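Local coordinates for putative lipase/esterase (Lactobacillus plantarum WCFS1, PDB 3BXP), which probably hydrolyses carboxylic esters as a member of the alpha/beta-hydrolase clan, although its natural substrate is not established, at residues B[35-40]-B[104-109]; B[93-98]-B[143-148]. All coordinates share one frame; numbering follows the deposited sequence.

Contact 1: B[35-40]-B[104-109]; sequences YPIMII and HHVDCQ. With PGR (R-1,2-propanediol), chain L.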
loop_
_atom_site.group_PDB
_atom_site.type_symbol
_atom_site.label_atom_id
_atom_site.label_comp_id
_atom_site.label_asym_id
_atom_site.label_seq_id
_atom_site.Cartn_x
_atom_site.Cartn_y
_atom_site.Cartn_z
ATOM N N TYR B 35 -3.251 12.541 26.657
ATOM C CA TYR B 35 -2.944 11.477 25.691
ATOM C C TYR B 35 -3.875 11.559 24.506
ATOM O O TYR B 35 -5.070 11.896 24.644
ATOM C CB TYR B 35 -3.120 10.062 26.280
ATOM C CG TYR B 35 -2.271 9.729 27.473
ATOM C CD1 TYR B 35 -0.901 9.837 27.437
ATOM C CD2 TYR B 35 -2.871 9.259 28.626
ATOM C CE1 TYR B 35 -0.138 9.516 28.582
ATOM C CE2 TYR B 35 -2.139 8.917 29.729
ATOM C CZ TYR B 35 -0.797 9.040 29.718
ATOM O OH TYR B 35 -0.129 8.656 30.882
ATOM N N PRO B 36 -3.351 11.247 23.304
ATOM C CA PRO B 36 -4.235 10.991 22.185
ATOM C C PRO B 36 -5.207 9.865 22.477
ATOM O O PRO B 36 -5.059 9.100 23.422
ATOM C CB PRO B 36 -3.277 10.535 21.028
ATOM C CG PRO B 36 -1.903 10.846 21.481
ATOM C CD PRO B 36 -1.968 10.835 23.018
ATOM N N ILE B 37 -6.238 9.751 21.651
ATOM C CA ILE B 37 -7.268 8.730 21.885
ATOM C C ILE B 37 -7.724 8.146 20.552
ATOM O O ILE B 37 -7.943 8.870 19.556
ATOM C CB ILE B 37 -8.499 9.358 22.680
ATOM C CG1 ILE B 37 -9.642 8.351 22.950
ATOM C CG2 ILE B 37 -9.132 10.549 21.930
ATOM C CD1 ILE B 37 -10.396 8.631 24.213
HETATM N N MSE B 38 -7.861 6.849 20.543
HETATM C CA MSE B 38 -8.341 6.128 19.359
HETATM C C MSE B 38 -9.710 5.576 19.644
HETATM O O MSE B 38 -9.896 4.796 20.557
HETATM C CB MSE B 38 -7.428 4.956 18.990
HETATM C CG MSE B 38 -7.833 4.333 17.728
HETATM SE SE MSE B 38 -6.529 2.999 17.146
HETATM C CE MSE B 38 -4.994 4.191 16.859
ATOM N N ILE B 39 -10.639 5.915 18.767
ATOM C CA ILE B 39 -11.999 5.344 18.778
ATOM C C ILE B 39 -12.118 4.238 17.736
ATOM O O ILE B 39 -11.929 4.483 16.534
ATOM C CB ILE B 39 -13.064 6.406 18.415
ATOM C CG1 ILE B 39 -13.042 7.610 19.359
ATOM C CG2 ILE B 39 -14.492 5.745 18.380
ATOM C CD1 ILE B 39 -13.949 8.793 18.819
ATOM N N ILE B 40 -12.430 3.051 18.217
ATOM C CA ILE B 40 -12.403 1.815 17.393
ATOM C C ILE B 40 -13.835 1.412 17.039
ATOM O O ILE B 40 -14.693 1.200 17.945
ATOM C CB ILE B 40 -11.667 0.652 18.118
ATOM C CG1 ILE B 40 -10.176 0.935 18.321
ATOM C CG2 ILE B 40 -11.856 -0.652 17.313
ATOM C CD1 ILE B 40 -9.513 -0.000 19.348
ATOM N N HIS B 104 -10.155 12.681 32.311
ATOM C CA HIS B 104 -9.229 11.558 31.997
ATOM C C HIS B 104 -8.029 11.948 31.173
ATOM O O HIS B 104 -7.264 11.090 30.761
ATOM C CB HIS B 104 -9.969 10.427 31.311
ATOM C CG HIS B 104 -10.997 9.821 32.185
ATOM N ND1 HIS B 104 -10.640 9.094 33.304
ATOM C CD2 HIS B 104 -12.347 9.915 32.196
ATOM C CE1 HIS B 104 -11.739 8.736 33.947
ATOM N NE2 HIS B 104 -12.784 9.225 33.301
ATOM N N HIS B 105 -7.925 13.248 30.902
ATOM C CA HIS B 105 -6.729 13.870 30.290
ATOM C C HIS B 105 -6.567 13.394 28.875
ATOM O O HIS B 105 -5.719 12.607 28.558
ATOM C CB HIS B 105 -5.511 13.556 31.143
ATOM C CG HIS B 105 -5.738 13.786 32.607
ATOM N ND1 HIS B 105 -6.106 15.009 33.132
ATOM C CD2 HIS B 105 -5.670 12.929 33.654
ATOM C CE1 HIS B 105 -6.239 14.893 34.445
ATOM N NE2 HIS B 105 -5.975 13.638 34.785
ATOM N N VAL B 106 -7.474 13.863 28.026
ATOM C CA VAL B 106 -7.536 13.474 26.647
ATOM C C VAL B 106 -7.139 14.649 25.749
ATOM O O VAL B 106 -7.642 15.763 25.907
ATOM C CB VAL B 106 -8.959 13.090 26.245
ATOM C CG1 VAL B 106 -8.974 12.550 24.771
ATOM C CG2 VAL B 106 -9.613 12.102 27.273
ATOM N N ASP B 107 -6.207 14.411 24.828
ATOM C CA ASP B 107 -5.818 15.466 23.884
ATOM C C ASP B 107 -6.829 15.432 22.752
ATOM O O ASP B 107 -6.797 14.551 21.882
ATOM C CB ASP B 107 -4.409 15.244 23.317
ATOM C CG ASP B 107 -3.923 16.370 22.424
ATOM O OD1 ASP B 107 -4.717 17.255 21.982
ATOM O OD2 ASP B 107 -2.673 16.376 22.191
ATOM N N CYS B 108 -7.737 16.384 22.776
ATOM C CA CYS B 108 -8.790 16.410 21.762
ATOM C C CYS B 108 -8.374 16.970 20.422
ATOM O O CYS B 108 -9.184 17.027 19.496
ATOM C CB CYS B 108 -10.008 17.188 22.277
ATOM S SG CYS B 108 -10.788 16.291 23.654
ATOM N N GLN B 109 -7.137 17.415 20.302
ATOM C CA GLN B 109 -6.570 17.704 18.993
ATOM C C GLN B 109 -5.971 16.469 18.302
ATOM O O GLN B 109 -5.516 16.558 17.164
ATOM C CB GLN B 109 -5.491 18.789 19.076
ATOM C CG GLN B 109 -6.000 20.109 19.743
ATOM C CD GLN B 109 -7.148 20.706 18.960
ATOM O OE1 GLN B 109 -6.987 21.068 17.808
ATOM N NE2 GLN B 109 -8.310 20.791 19.573
HETATM C C1 PGR L . -7.965 18.744 26.992
HETATM C C2 PGR L . -8.297 19.505 28.259
HETATM C C3 PGR L . -7.031 20.173 28.786
HETATM O O1 PGR L . -7.066 17.773 27.468
HETATM O O2 PGR L . -9.345 20.396 27.900
#
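Tyr35 and His105 meet through their backbones, while their rings turn to other partners. The Tyr35 ring packs edge-to-face with that of His67, and its OH is held by the carbonyl of Asp24; the His105 side chain touches Ala32 and Asp34. Between the segments the flat groups are peptides. Tyr35 N donates to His105 O at 3.1 Å, and His67 NE2 is a second hydrogen-bond partner of that oxygen. Tyr35 O in turn accepts from Asp107 N at 2.8 Å, a nearly straight bond (177°). Tyr35 thus grips both sides of Val106, the pattern of a parallel beta bridge, and the side chains of these two residues lie on one face of the sheet. Val106 CG1, anti to the backbone N (chi1 -175°), presses against Ile37 CG2 at 3.5 Å, tighter than usual for two methyl groups, as the side chains cross obliquely. Asp107 CB lies 3.7 Å from Tyr35 O. The Asp107 carboxylate is shared: Asp107 OD1 accepts from Gln109 N at 3.0 Å, forming an Asx turn where the chain turns a corner, and Asp107 OD2 is salt-bridged to Arg110. A propanediol, probably from the crystallisation liquor, brings its O1 to 2.6 Å from Val106 O and is also hydrogen-bonded to Asp34 OD2. The whole illustrates how strand 110-116, which precedes the probable nucleophile elbow of an alpha/beta hydrolase, is approached by a short parallel lead-in beside its neighbour, strand 35-41.

Contact 2: B[93-98]-B[143-148]; sequences TIDWIT and HYQGQH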
loop_
_atom_site.group_PDB
_atom_site.type_symbol
_atom_site.label_atom_id
_atom_site.label_comp_id
_atom_site.label_asym_id
_atom_site.label_seq_id
_atom_site.Cartn_x
_atom_site.Cartn_y
_atom_site.Cartn_z
ATOM N N THR B 93 -20.131 10.154 20.165
ATOM C CA THR B 93 -19.041 9.522 20.942
ATOM C C THR B 93 -17.843 10.480 21.016
ATOM O O THR B 93 -17.151 10.612 22.070
ATOM C CB THR B 93 -18.640 8.145 20.329
ATOM O OG1 THR B 93 -19.782 7.286 20.252
ATOM C CG2 THR B 93 -17.546 7.466 21.149
ATOM N N ILE B 94 -17.549 11.092 19.889
ATOM C CA ILE B 94 -16.529 12.122 19.854
ATOM C C ILE B 94 -16.917 13.258 20.836
ATOM O O ILE B 94 -16.098 13.711 21.662
ATOM C CB ILE B 94 -16.313 12.685 18.436
ATOM C CG1 ILE B 94 -15.655 11.614 17.513
ATOM C CG2 ILE B 94 -15.458 13.932 18.512
ATOM C CD1 ILE B 94 -15.747 11.940 15.991
ATOM N N ASP B 95 -18.162 13.696 20.775
ATOM C CA ASP B 95 -18.643 14.709 21.730
ATOM C C ASP B 95 -18.484 14.251 23.176
ATOM O O ASP B 95 -17.905 14.924 24.028
ATOM C CB ASP B 95 -20.101 14.993 21.419
ATOM C CG ASP B 95 -20.676 16.135 22.223
ATOM O OD1 ASP B 95 -20.786 15.957 23.421
ATOM O OD2 ASP B 95 -21.079 17.161 21.662
ATOM N N TRP B 96 -18.920 13.028 23.447
ATOM C CA TRP B 96 -18.777 12.506 24.810
ATOM C C TRP B 96 -17.310 12.521 25.290
ATOM O O TRP B 96 -16.984 12.956 26.400
ATOM C CB TRP B 96 -19.399 11.112 24.912
ATOM C CG TRP B 96 -19.323 10.558 26.289
ATOM C CD1 TRP B 96 -20.147 10.852 27.361
ATOM C CD2 TRP B 96 -18.365 9.596 26.770
ATOM N NE1 TRP B 96 -19.744 10.119 28.463
ATOM C CE2 TRP B 96 -18.659 9.355 28.125
ATOM C CE3 TRP B 96 -17.292 8.904 26.171
ATOM C CZ2 TRP B 96 -17.911 8.446 28.900
ATOM C CZ3 TRP B 96 -16.549 8.018 26.953
ATOM C CH2 TRP B 96 -16.873 7.803 28.297
ATOM N N ILE B 97 -16.400 12.116 24.411
ATOM C CA ILE B 97 -14.973 12.116 24.741
ATOM C C ILE B 97 -14.548 13.527 25.132
ATOM O O ILE B 97 -13.804 13.683 26.090
ATOM C CB ILE B 97 -14.126 11.562 23.572
ATOM C CG1 ILE B 97 -14.295 10.020 23.491
ATOM C CG2 ILE B 97 -12.661 11.976 23.701
ATOM C CD1 ILE B 97 -13.912 9.385 22.187
ATOM N N THR B 98 -14.999 14.539 24.392
ATOM C CA THR B 98 -14.619 15.906 24.728
ATOM C C THR B 98 -15.091 16.281 26.130
ATOM O O THR B 98 -14.409 16.990 26.852
ATOM C CB THR B 98 -15.064 16.998 23.698
ATOM O OG1 THR B 98 -16.484 17.168 23.671
ATOM C CG2 THR B 98 -14.545 16.690 22.324
ATOM N N HIS B 143 -24.599 19.172 15.606
ATOM C CA HIS B 143 -25.093 19.224 16.957
ATOM C C HIS B 143 -24.010 18.749 17.950
ATOM O O HIS B 143 -24.131 18.893 19.164
ATOM C CB HIS B 143 -26.375 18.389 17.032
ATOM C CG HIS B 143 -27.468 18.926 16.149
ATOM N ND1 HIS B 143 -27.240 19.328 14.844
ATOM C CD2 HIS B 143 -28.777 19.177 16.396
ATOM C CE1 HIS B 143 -28.366 19.782 14.323
ATOM N NE2 HIS B 143 -29.315 19.693 15.240
ATOM N N TYR B 144 -22.922 18.205 17.421
ATOM C CA TYR B 144 -21.920 17.590 18.281
ATOM C C TYR B 144 -20.612 18.349 18.244
ATOM O O TYR B 144 -20.216 18.857 17.233
ATOM C CB TYR B 144 -21.616 16.152 17.814
ATOM C CG TYR B 144 -22.839 15.298 17.673
ATOM C CD1 TYR B 144 -23.573 14.935 18.771
ATOM C CD2 TYR B 144 -23.226 14.837 16.430
ATOM C CE1 TYR B 144 -24.697 14.144 18.642
ATOM C CE2 TYR B 144 -24.311 14.041 16.284
ATOM C CZ TYR B 144 -25.063 13.701 17.391
ATOM O OH TYR B 144 -26.188 12.919 17.217
ATOM N N GLN B 145 -19.942 18.351 19.387
ATOM C CA GLN B 145 -18.579 18.868 19.548
ATOM C C GLN B 145 -17.518 17.856 19.221
ATOM O O GLN B 145 -17.701 16.640 19.384
ATOM C CB GLN B 145 -18.380 19.329 21.002
ATOM C CG GLN B 145 -19.150 20.552 21.375
ATOM C CD GLN B 145 -18.703 21.762 20.636
ATOM O OE1 GLN B 145 -17.569 22.095 20.696
ATOM N NE2 GLN B 145 -19.589 22.410 19.923
ATOM N N GLY B 146 -16.375 18.373 18.793
ATOM C CA GLY B 146 -15.141 17.629 18.681
ATOM C C GLY B 146 -14.972 17.194 17.256
ATOM O O GLY B 146 -15.954 17.086 16.501
ATOM N N GLN B 147 -13.729 16.992 16.862
ATOM C CA GLN B 147 -13.428 16.453 15.535
ATOM C C GLN B 147 -12.178 15.595 15.553
ATOM O O GLN B 147 -11.292 15.769 16.325
ATOM C CB GLN B 147 -13.332 17.537 14.473
ATOM C CG GLN B 147 -12.399 18.689 14.804
ATOM C CD GLN B 147 -12.526 19.823 13.787
ATOM O OE1 GLN B 147 -13.578 20.463 13.671
ATOM N NE2 GLN B 147 -11.463 20.047 13.026
ATOM N N HIS B 148 -12.178 14.623 14.672
ATOM C CA HIS B 148 -11.040 13.747 14.507
ATOM C C HIS B 148 -9.986 14.404 13.654
ATOM O O HIS B 148 -10.239 15.341 12.883
ATOM C CB HIS B 148 -11.490 12.389 13.970
ATOM C CG HIS B 148 -11.979 12.431 12.570
ATOM N ND1 HIS B 148 -13.172 13.017 12.208
ATOM C CD2 HIS B 148 -11.440 11.930 11.430
ATOM C CE1 HIS B 148 -13.315 12.919 10.894
ATOM N NE2 HIS B 148 -12.288 12.237 10.405
#
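Asp95, on the helix 85-99 that packs against the central alpha/beta-hydrolase sheet, catches the irregular loop leading toward strand 150-154 by the backbone N of Gln145. The bond from Gln145 N to Asp95 OD2 is 2.8 Å long and nearly straight (174°), meeting the carboxylate on its anti side and 25° out of its plane. Asp95 CG stands anti to its own backbone N (chi1 -173°); Asp95 OD2 lies 3.5 Å from Tyr144 CA and from Gln145 CB. An alanine in place of Asp95 would probably leave the Gln145 N-H without its acceptor and the loop less firmly fixed to the helix. This is a helix-to-loop contact in which a side-chain acceptor takes up a loop amide, while Gln145 O receives a CA-H...O contact from Asp95 CA at 3.2 Å. Beside it, Ile94 CG2 packs on Gly146 C at 3.5 Å, and Thr98 CG2 reaches Gly146 CA at 3.8 Å. Gly146 has a positive phi, which favours glycine, and the Ile94 and Thr98 methyls lie close against its backbone. Thr98 OG1 donates to Asp95 O at 2.7 Å, in the carbonyl plane and on a lone pair.

Contacts 1 and 2 lie about 11 Å apart, centre to centre, and are joined by helix 85-99. Its segment 93-98, part of contact 2, turns Ile94 and Ile97 to the sheet: Ile39 CD1 of contact 1 lies 3.4 Å from Ile97 CD1 and 3.5 Å from Ile94 CG1. Ile97 CG2 also comes within 3.9 Å of Val106 CG1, and at the corner after strand 106-107 Cys108 SG approaches Thr98 CA at 4.0 Å. Ile94 serves both contacts, with CG1 toward Ile39 and CG2 toward the 143-148 loop. Strand 110-116, neighbour of strand 35-41, runs to the probable nucleophile elbow, and the propanediol, probably from the crystallisation liquor, touches contact 1 alone of the two.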